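Local atomic coordinates of endoglucanase, family GH5 (Zobellia galactanivorans, PDB entry 6GL2), a protein that hydrolyses hemicelluloses such as mixed-linked glucan and probably also cuts cellulose-type beta-glucosidic bonds. Residues Ile12-Phe17 with Lys193-Val198; Asp32-Asp37 with Asp109-Leu114; His227-Phe230 with Cys235-Gly238. All blocks are in the same frame, centred on the assembly; numbering follows the deposited sequence. Where two conformers were deposited one is given.

Interaction 1 (Ile12-Phe17 with Lys193-Val198)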
loop_
_atom_site.group_PDB
_atom_site.type_symbol
_atom_site.label_atom_id
_atom_site.label_comp_id
_atom_site.label_asym_id
_atom_site.label_seq_id
_atom_site.Cartn_x
_atom_site.Cartn_y
_atom_site.Cartn_z
ATOM N N ILE A 12 -8.904 18.713 5.906
ATOM C CA ILE A 12 -8.800 17.634 6.826
ATOM C C ILE A 12 -7.378 17.223 7.055
ATOM O O ILE A 12 -6.634 16.997 6.118
ATOM C CB ILE A 12 -9.671 16.429 6.410
ATOM C CG1 ILE A 12 -9.730 15.343 7.505
ATOM C CG2 ILE A 12 -9.259 15.890 5.014
ATOM C CD1 ILE A 12 -10.759 14.269 7.270
ATOM N N ALA A 13 -6.978 17.153 8.319
ATOM C CA ALA A 13 -5.613 16.835 8.704
ATOM C C ALA A 13 -5.409 15.320 8.438
ATOM O O ALA A 13 -6.304 14.501 8.667
ATOM C CB ALA A 13 -5.398 17.121 10.221
ATOM N N PRO A 14 -4.183 14.968 8.065
ATOM C CA PRO A 14 -3.891 13.518 7.897
ATOM C C PRO A 14 -4.241 12.579 9.026
ATOM O O PRO A 14 -4.801 11.522 8.809
ATOM C CB PRO A 14 -2.416 13.496 7.583
ATOM C CG PRO A 14 -2.144 14.774 6.926
ATOM C CD PRO A 14 -3.052 15.770 7.655
ATOM N N LYS A 15 -4.066 12.963 10.305
ATOM C CA LYS A 15 -4.347 11.980 11.333
ATOM C C LYS A 15 -5.848 11.655 11.415
ATOM O O LYS A 15 -6.258 10.495 11.660
ATOM C CB LYS A 15 -3.794 12.388 12.686
ATOM C CG LYS A 15 -2.259 12.332 12.699
ATOM C CD LYS A 15 -1.643 12.583 14.060
ATOM C CE LYS A 15 -0.112 12.491 14.020
ATOM N NZ LYS A 15 0.422 12.997 15.349
ATOM N N GLU A 16 -6.798 12.748 11.190
ATOM C CA GLU A 16 -8.203 12.458 11.176
ATOM C C GLU A 16 -8.608 11.680 9.896
ATOM O O GLU A 16 -9.529 10.891 9.947
ATOM C CB GLU A 16 -8.993 13.738 11.349
ATOM C CG GLU A 16 -10.469 13.515 11.484
ATOM C CD GLU A 16 -10.904 12.530 12.593
ATOM O OE1 GLU A 16 -10.453 12.612 13.789
ATOM O OE2 GLU A 16 -11.710 11.624 12.250
ATOM N N PHE A 17 -7.995 12.057 8.786
ATOM C CA PHE A 17 -8.221 11.297 7.523
ATOM C C PHE A 17 -7.893 9.819 7.711
ATOM O O PHE A 17 -8.733 8.971 7.314
ATOM C CB PHE A 17 -7.388 11.970 6.508
ATOM C CG PHE A 17 -7.587 11.445 5.099
ATOM C CD1 PHE A 17 -6.882 10.311 4.626
ATOM C CD2 PHE A 17 -8.422 12.098 4.198
ATOM C CE1 PHE A 17 -7.070 9.860 3.338
ATOM C CE2 PHE A 17 -8.614 11.658 2.905
ATOM C CZ PHE A 17 -7.893 10.535 2.478
ATOM N N LYS A 193 -4.081 19.146 -3.205
ATOM C CA LYS A 193 -4.542 18.893 -1.842
ATOM C C LYS A 193 -4.681 17.405 -1.472
ATOM O O LYS A 193 -4.767 17.043 -0.302
ATOM C CB LYS A 193 -5.982 19.491 -1.726
ATOM C CG LYS A 193 -6.206 20.926 -2.269
ATOM C CD LYS A 193 -6.796 20.990 -3.693
ATOM C CE LYS A 193 -6.763 22.445 -4.161
ATOM N NZ LYS A 193 -7.023 23.462 -3.087
ATOM N N ARG A 194 -4.695 16.542 -2.512
ATOM C CA ARG A 194 -5.011 15.134 -2.314
ATOM C C ARG A 194 -4.009 14.509 -1.294
ATOM O O ARG A 194 -2.805 14.846 -1.330
ATOM C CB ARG A 194 -4.847 14.399 -3.704
ATOM C CG ARG A 194 -5.366 12.973 -3.636
ATOM C CD ARG A 194 -5.317 12.287 -4.989
ATOM N NE ARG A 194 -5.999 13.067 -6.026
ATOM C CZ ARG A 194 -7.290 13.274 -6.068
ATOM N NH1 ARG A 194 -7.763 14.115 -7.006
ATOM N NH2 ARG A 194 -8.117 12.677 -5.242
ATOM N N LYS A 195 -4.463 13.578 -0.517
ATOM C CA LYS A 195 -3.552 12.806 0.375
ATOM C C LYS A 195 -2.664 11.889 -0.451
ATOM O O LYS A 195 -3.117 11.272 -1.428
ATOM C CB LYS A 195 -4.340 12.000 1.383
ATOM C CG LYS A 195 -5.101 12.881 2.393
ATOM C CD LYS A 195 -4.280 13.808 3.283
ATOM C CE LYS A 195 -5.284 14.575 4.188
ATOM N NZ LYS A 195 -5.712 15.858 3.632
ATOM N N ILE A 196 -1.355 11.903 -0.148
ATOM C CA ILE A 196 -0.341 11.080 -0.815
ATOM C C ILE A 196 0.351 10.235 0.220
ATOM O O ILE A 196 0.845 10.781 1.229
ATOM C CB ILE A 196 0.655 11.937 -1.602
ATOM C CG1 ILE A 196 0.008 12.800 -2.635
ATOM C CG2 ILE A 196 1.664 10.975 -2.238
ATOM C CD1 ILE A 196 0.954 13.751 -3.289
ATOM N N MET A 197 0.410 8.931 0.090
ATOM C CA MET A 197 1.140 8.030 0.896
ATOM C C MET A 197 2.530 7.820 0.364
ATOM O O MET A 197 2.720 7.398 -0.807
ATOM C CB MET A 197 0.362 6.685 0.965
ATOM C CG MET A 197 -0.836 6.703 1.889
ATOM S SD MET A 197 -1.921 5.242 1.636
ATOM C CE MET A 197 -0.723 3.940 1.850
ATOM N N VAL A 198 3.503 8.123 1.192
ATOM C CA VAL A 198 4.913 8.066 0.866
ATOM C C VAL A 198 5.606 7.061 1.738
ATOM O O VAL A 198 5.653 7.243 2.952
ATOM C CB VAL A 198 5.555 9.476 0.943
ATOM C CG1 VAL A 198 7.068 9.496 0.800
ATOM C CG2 VAL A 198 4.915 10.470 -0.034
#
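Ile12 starts the contact with its backbone carbonyl, whose O receives the ammonium of Lys195 (NZ to O 2.9 Å). The nitrogen lies nearly in line with the carbonyl, at a C=O...N angle of 159°, tilted a little from its plane. Beside it, CG2 of Ile12 rests 3.8 Å from Lys195 NZ, and the two side chains cross at about a right angle. Ala13 is the N-cap, and its O accepts from Phe17 N to close the first helical turn. Pro14 then begins the helix and lays its ring across the lysine chain, CG of Pro14 lying 4.2 Å from CE of Lys195. One turn further on, Phe17 makes the largest contact of the segment. Its CG is anti to the backbone N (chi1 -174°), which swings the ring out over the lysine methylenes. Lys195 CG sits almost squarely above the centre of this ring, 3.5 Å from the Phe17 centroid, a CH-pi contact. The lysine kinks at chi2 and chi4, so it can lie on the ring first and still turn NZ back to the carbonyl. An alanine at Phe17 is likely to leave the methylenes of Lys195 without their aromatic floor and let that chain swing. The ammonium has a second mate in Asn221 OD1, just before strand 222-227. Helix 14-20 lies across the N-terminal mouth of the TIM barrel: Lys195 immediately precedes strand 196-199, and Phe17 packs on Ile146 and Ile223 of its neighbours, strands 145-148 and 222-227, and meets Tyr101 edge-to-face.

Interaction 2 (Asp32-Asp37 with Asp109-Leu114)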
loop_
_atom_site.group_PDB
_atom_site.type_symbol
_atom_site.label_atom_id
_atom_site.label_comp_id
_atom_site.label_asym_id
_atom_site.label_seq_id
_atom_site.Cartn_x
_atom_site.Cartn_y
_atom_site.Cartn_z
ATOM N N ASP A 32 -1.833 -5.448 -10.023
ATOM C CA ASP A 32 -0.414 -5.540 -9.689
ATOM C C ASP A 32 0.304 -6.755 -10.289
ATOM O O ASP A 32 1.523 -6.816 -10.201
ATOM C CB ASP A 32 -0.231 -5.559 -8.164
ATOM C CG ASP A 32 -1.103 -6.551 -7.499
ATOM O OD1 ASP A 32 -2.336 -6.633 -7.789
ATOM O OD2 ASP A 32 -0.596 -7.315 -6.598
ATOM N N THR A 33 -0.421 -7.673 -10.893
ATOM C CA THR A 33 0.201 -8.853 -11.477
ATOM C C THR A 33 1.338 -8.437 -12.409
ATOM O O THR A 33 1.199 -7.554 -13.237
ATOM C CB THR A 33 -0.915 -9.602 -12.232
ATOM O OG1 THR A 33 -1.857 -10.134 -11.331
ATOM C CG2 THR A 33 -0.345 -10.766 -13.152
ATOM N N TYR A 34 2.474 -9.121 -12.248
ATOM C CA TYR A 34 3.643 -8.765 -13.064
ATOM C C TYR A 34 3.609 -9.563 -14.362
ATOM O O TYR A 34 4.388 -10.577 -14.520
ATOM C CB TYR A 34 4.939 -8.934 -12.301
ATOM C CG TYR A 34 6.123 -8.266 -12.971
ATOM C CD1 TYR A 34 6.230 -6.931 -13.011
ATOM C CD2 TYR A 34 7.051 -9.013 -13.642
ATOM C CE1 TYR A 34 7.292 -6.282 -13.605
ATOM C CE2 TYR A 34 8.118 -8.367 -14.277
ATOM C CZ TYR A 34 8.197 -7.003 -14.276
ATOM O OH TYR A 34 9.275 -6.360 -14.848
ATOM N N ASN A 35 2.669 -9.259 -15.220
ATOM C CA ASN A 35 2.421 -9.899 -16.523
ATOM C C ASN A 35 1.630 -8.938 -17.349
ATOM O O ASN A 35 0.858 -8.132 -16.785
ATOM C CB ASN A 35 1.690 -11.234 -16.255
ATOM C CG ASN A 35 1.646 -12.148 -17.504
ATOM O OD1 ASN A 35 0.973 -11.875 -18.476
ATOM N ND2 ASN A 35 2.474 -13.223 -17.452
ATOM N N SER A 36 1.691 -9.008 -18.693
ATOM C CA SER A 36 0.850 -8.174 -19.519
ATOM C C SER A 36 -0.651 -8.490 -19.315
ATOM O O SER A 36 -1.493 -7.660 -19.583
ATOM C CB SER A 36 1.218 -8.263 -21.002
ATOM O OG SER A 36 1.141 -9.611 -21.383
ATOM N N ASP A 37 -0.977 -9.706 -18.846
ATOM C CA ASP A 37 -2.345 -10.183 -18.607
ATOM C C ASP A 37 -2.521 -10.196 -17.066
ATOM O O ASP A 37 -1.897 -11.021 -16.404
ATOM C CB ASP A 37 -2.469 -11.613 -19.128
ATOM C CG ASP A 37 -3.810 -12.225 -18.917
ATOM O OD1 ASP A 37 -4.633 -11.720 -18.160
ATOM O OD2 ASP A 37 -4.112 -13.229 -19.652
ATOM N N ASP A 109 7.097 -2.360 -10.022
ATOM C CA ASP A 109 7.708 -1.553 -11.104
ATOM C C ASP A 109 9.184 -1.313 -10.827
ATOM O O ASP A 109 9.825 -0.393 -11.369
ATOM C CB ASP A 109 6.875 -0.289 -11.341
ATOM C CG ASP A 109 5.631 -0.585 -12.171
ATOM O OD1 ASP A 109 5.829 -0.924 -13.383
ATOM O OD2 ASP A 109 4.557 -0.458 -11.639
ATOM N N GLU A 110 9.764 -2.126 -9.949
ATOM C CA GLU A 110 11.172 -1.931 -9.512
ATOM C C GLU A 110 12.156 -1.982 -10.701
ATOM O O GLU A 110 13.171 -1.288 -10.631
ATOM C CB GLU A 110 11.558 -3.055 -8.530
ATOM C CG GLU A 110 10.853 -3.155 -7.206
ATOM C CD GLU A 110 9.401 -3.665 -7.273
ATOM O OE1 GLU A 110 8.991 -4.437 -8.197
ATOM O OE2 GLU A 110 8.683 -3.257 -6.313
ATOM N N THR A 111 11.854 -2.671 -11.801
ATOM C CA THR A 111 12.835 -2.836 -12.890
ATOM C C THR A 111 13.116 -1.504 -13.551
ATOM O O THR A 111 14.224 -1.357 -14.098
ATOM C CB THR A 111 12.412 -3.846 -13.893
ATOM O OG1 THR A 111 11.087 -3.575 -14.399
ATOM C CG2 THR A 111 12.442 -5.271 -13.208
ATOM N N TRP A 112 12.236 -0.524 -13.460
ATOM C CA TRP A 112 12.516 0.822 -14.062
ATOM C C TRP A 112 12.634 1.847 -12.980
ATOM O O TRP A 112 12.578 3.060 -13.260
ATOM C CB TRP A 112 11.525 1.209 -15.177
ATOM C CG TRP A 112 10.047 1.231 -14.815
ATOM C CD1 TRP A 112 9.150 0.171 -14.777
ATOM C CD2 TRP A 112 9.260 2.351 -14.314
ATOM N NE1 TRP A 112 7.916 0.604 -14.384
ATOM C CE2 TRP A 112 7.900 1.867 -14.084
ATOM C CE3 TRP A 112 9.537 3.693 -14.058
ATOM C CZ2 TRP A 112 6.891 2.710 -13.619
ATOM C CZ3 TRP A 112 8.524 4.519 -13.587
ATOM C CH2 TRP A 112 7.238 4.050 -13.382
ATOM N N ILE A 113 12.671 1.355 -11.714
ATOM C CA ILE A 113 12.787 2.256 -10.560
ATOM C C ILE A 113 13.930 1.813 -9.622
ATOM O O ILE A 113 13.798 1.652 -8.403
ATOM C CB ILE A 113 11.442 2.446 -9.762
ATOM C CG1 ILE A 113 10.304 2.764 -10.694
ATOM C CG2 ILE A 113 11.574 3.552 -8.691
ATOM C CD1 ILE A 113 8.906 2.668 -10.088
ATOM N N LEU A 114 15.086 1.535 -10.186
ATOM C CA LEU A 114 16.189 1.004 -9.376
ATOM C C LEU A 114 16.825 2.120 -8.606
ATOM O O LEU A 114 17.184 3.132 -9.205
ATOM C CB LEU A 114 17.254 0.410 -10.310
ATOM C CG LEU A 114 17.217 -1.098 -10.652
ATOM C CD1 LEU A 114 18.165 -1.562 -11.760
ATOM C CD2 LEU A 114 17.562 -1.918 -9.435
HETATM O O HOH W 1 9.642 -4.542 -12.216
#
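A single water joins Tyr34 to Thr111. It accepts from the backbone N of Thr111 at 2.9 Å and shares a weak bond, 3.2 Å, with Tyr34 OH, while Thr111 OG1 also lies close to it. The two side chains come from opposite directions. Thr111 OG1 meets the phenol at its edge, near the ring plane and 3.4 Å from Tyr34 OH, and the methyl CG2 of Thr111 is 3.7 Å from the same oxygen. The phenol gets this far because Tyr34 CG stands anti to its own N (chi1 -166°); the residue is the centre of an inverse gamma turn. Phe70 meets the Tyr34 ring edge-to-face, and Lys69 touches both Tyr34 and Thr111.

Behind Thr111 the second loop is held by its own bonds and by residues 68 and 69. Trp112 NE1 gives a 2.8 Å bond to Asp109 OD1 with an N-H...O angle of 152°, approaching from above the carboxylate plane, and Lys69 N adds a weak bond to the same oxygen. The other oxygen, OD2, takes Trp68 N, so this buried carboxylate ties the 3-10 turn to the loop that carries Lys69 and Phe70. The carbonyl O of Asp109 lies 3.5 Å above one face of the indole of Trp112, toward its rim. In the first loop, Asn35 OD1 accepts from Asp37 N at 2.9 Å, an Asx turn.

Both loops follow barrel strands, 24-26 and 101-105, on the C-terminal side where TIM-barrel glycosidases have their active site. Since a weak water bridge and one phenol tip do the joining, at the surface, the two loops are probably held in place more by their own turns and by residues 67-70 than by each other.

Interaction 3 (His227-Phe230 with Cys235-Gly238)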
loop_
_atom_site.group_PDB
_atom_site.type_symbol
_atom_site.label_atom_id
_atom_site.label_comp_id
_atom_site.label_asym_id
_atom_site.label_seq_id
_atom_site.Cartn_x
_atom_site.Cartn_y
_atom_site.Cartn_z
ATOM N N HIS A 227 4.919 -1.168 5.579
ATOM C CA HIS A 227 4.385 -2.498 5.575
ATOM C C HIS A 227 5.102 -3.265 6.673
ATOM O O HIS A 227 6.340 -3.199 6.761
ATOM C CB HIS A 227 4.634 -3.174 4.238
ATOM C CG HIS A 227 4.031 -2.442 3.034
ATOM N ND1 HIS A 227 4.282 -2.814 1.767
ATOM C CD2 HIS A 227 3.166 -1.426 3.004
ATOM C CE1 HIS A 227 3.591 -1.956 0.947
ATOM N NE2 HIS A 227 2.897 -1.162 1.666
ATOM N N SER A 228 4.411 -4.088 7.427
ATOM C CA SER A 228 5.041 -4.883 8.524
ATOM C C SER A 228 4.311 -6.189 8.736
ATOM O O SER A 228 3.276 -6.218 9.392
ATOM C CB SER A 228 5.034 -4.079 9.774
ATOM O OG SER A 228 5.893 -4.874 10.696
ATOM N N TYR A 229 4.827 -7.205 8.093
ATOM C CA TYR A 229 4.300 -8.533 8.228
ATOM C C TYR A 229 4.865 -9.223 9.514
ATOM O O TYR A 229 5.592 -10.171 9.436
ATOM C CB TYR A 229 4.567 -9.372 7.041
ATOM C CG TYR A 229 3.862 -8.979 5.721
ATOM C CD1 TYR A 229 4.368 -7.966 4.921
ATOM C CD2 TYR A 229 2.669 -9.568 5.348
ATOM C CE1 TYR A 229 3.759 -7.666 3.725
ATOM C CE2 TYR A 229 2.051 -9.239 4.152
ATOM C CZ TYR A 229 2.580 -8.308 3.383
ATOM O OH TYR A 229 1.922 -8.065 2.165
ATOM N N PHE A 230 4.569 -8.597 10.621
ATOM C CA PHE A 230 5.210 -8.873 11.911
ATOM C C PHE A 230 4.370 -9.903 12.680
ATOM O O PHE A 230 3.208 -9.706 12.871
ATOM C CB PHE A 230 5.323 -7.597 12.748
ATOM C CG PHE A 230 6.281 -7.754 13.902
ATOM C CD1 PHE A 230 5.891 -8.486 15.026
ATOM C CD2 PHE A 230 7.585 -7.377 13.791
ATOM C CE1 PHE A 230 6.809 -8.729 16.058
ATOM C CE2 PHE A 230 8.477 -7.581 14.834
ATOM C CZ PHE A 230 8.089 -8.280 15.969
ATOM N N CYS A 235 4.307 -14.873 9.719
ATOM C CA CYS A 235 3.506 -14.253 8.670
ATOM C C CYS A 235 3.923 -14.583 7.243
ATOM O O CYS A 235 3.086 -14.712 6.351
ATOM C CB CYS A 235 3.432 -12.757 8.846
ATOM S SG CYS A 235 2.653 -12.151 10.298
ATOM N N LEU A 236 5.246 -14.629 7.028
ATOM C CA LEU A 236 5.820 -14.820 5.705
ATOM C C LEU A 236 6.466 -16.137 5.470
ATOM O O LEU A 236 6.198 -16.784 4.429
ATOM C CB LEU A 236 6.820 -13.697 5.408
ATOM C CG LEU A 236 6.269 -12.259 5.342
ATOM C CD1 LEU A 236 7.356 -11.233 5.073
ATOM C CD2 LEU A 236 5.156 -12.185 4.301
ATOM N N ASP A 237 7.313 -16.543 6.376
ATOM C CA ASP A 237 8.119 -17.743 6.093
ATOM C C ASP A 237 7.404 -19.049 6.360
ATOM O O ASP A 237 7.767 -20.071 5.753
ATOM C CB ASP A 237 9.360 -17.757 6.964
ATOM C CG ASP A 237 10.340 -16.710 6.582
ATOM O OD1 ASP A 237 10.135 -16.046 5.506
ATOM O OD2 ASP A 237 11.317 -16.571 7.382
ATOM N N GLY A 238 6.432 -19.040 7.254
ATOM C CA GLY A 238 5.764 -20.277 7.645
ATOM C C GLY A 238 6.629 -21.224 8.503
ATOM O O GLY A 238 6.246 -22.413 8.743
#
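Tyr229 is the side chain that meets Leu236 and Cys235. Its CB touches first, 3.8 Å from Leu236 CG and 4.0 Å from Cys235 CB. CG is anti to the carbonyl carbon (chi1 -67°), which sets the ring across Leu236 at about a right angle. At the root of the ring, Tyr229 CG takes the methyl CD2 of Leu236 at 3.7 Å, and the same methyl lies close to Tyr229 CD2. It thus sits over one face of the ring but displaced toward the CB end, 27° off the normal, in a loose CH-pi contact. Beyond that the ring runs on past Leu236, and at the tip Tyr229 OH bonds to Glu275 OE1. The backbone joins in as well: Tyr229 O, in an inverse gamma turn centred on its residue, lies 3.4 Å from Cys235 CB.

Phe230 points elsewhere, its side chain about 7 Å from that of Asp248, a magnesium ligand, like Asp240 and Thr242, in a structure of this protein; no metal is bound here. The contact folds short helix 232-237 back on the beta-alpha loop leaving strand 222-227 on the barrel's C-terminal side, with Tyr229 reaching strand 271-276 and Phe230 packing on helix 246-266.

In the fold
Interaction 1 stands apart from the others: it lies at the N-terminal mouth of the barrel, on the far side of the chain's centre from interactions 2 and 3, which use loops leaving the C-terminal ends of strands. It is partly buried, as is interaction 3, and its chemistry is the most mixed, with buried Lys195 serving buried Phe17 as apolar chain and a carbonyl as charged donor. Interaction 2 is the surface contact, polar and water-mediated between two distant loops, while interaction 3 is a local, mainly apolar fold-back. None touches another; the nearest atoms of interactions 1 and 3 are about 6 Å apart. Interaction 3 follows strand 222-227, next to strand 196-199 of interaction 1.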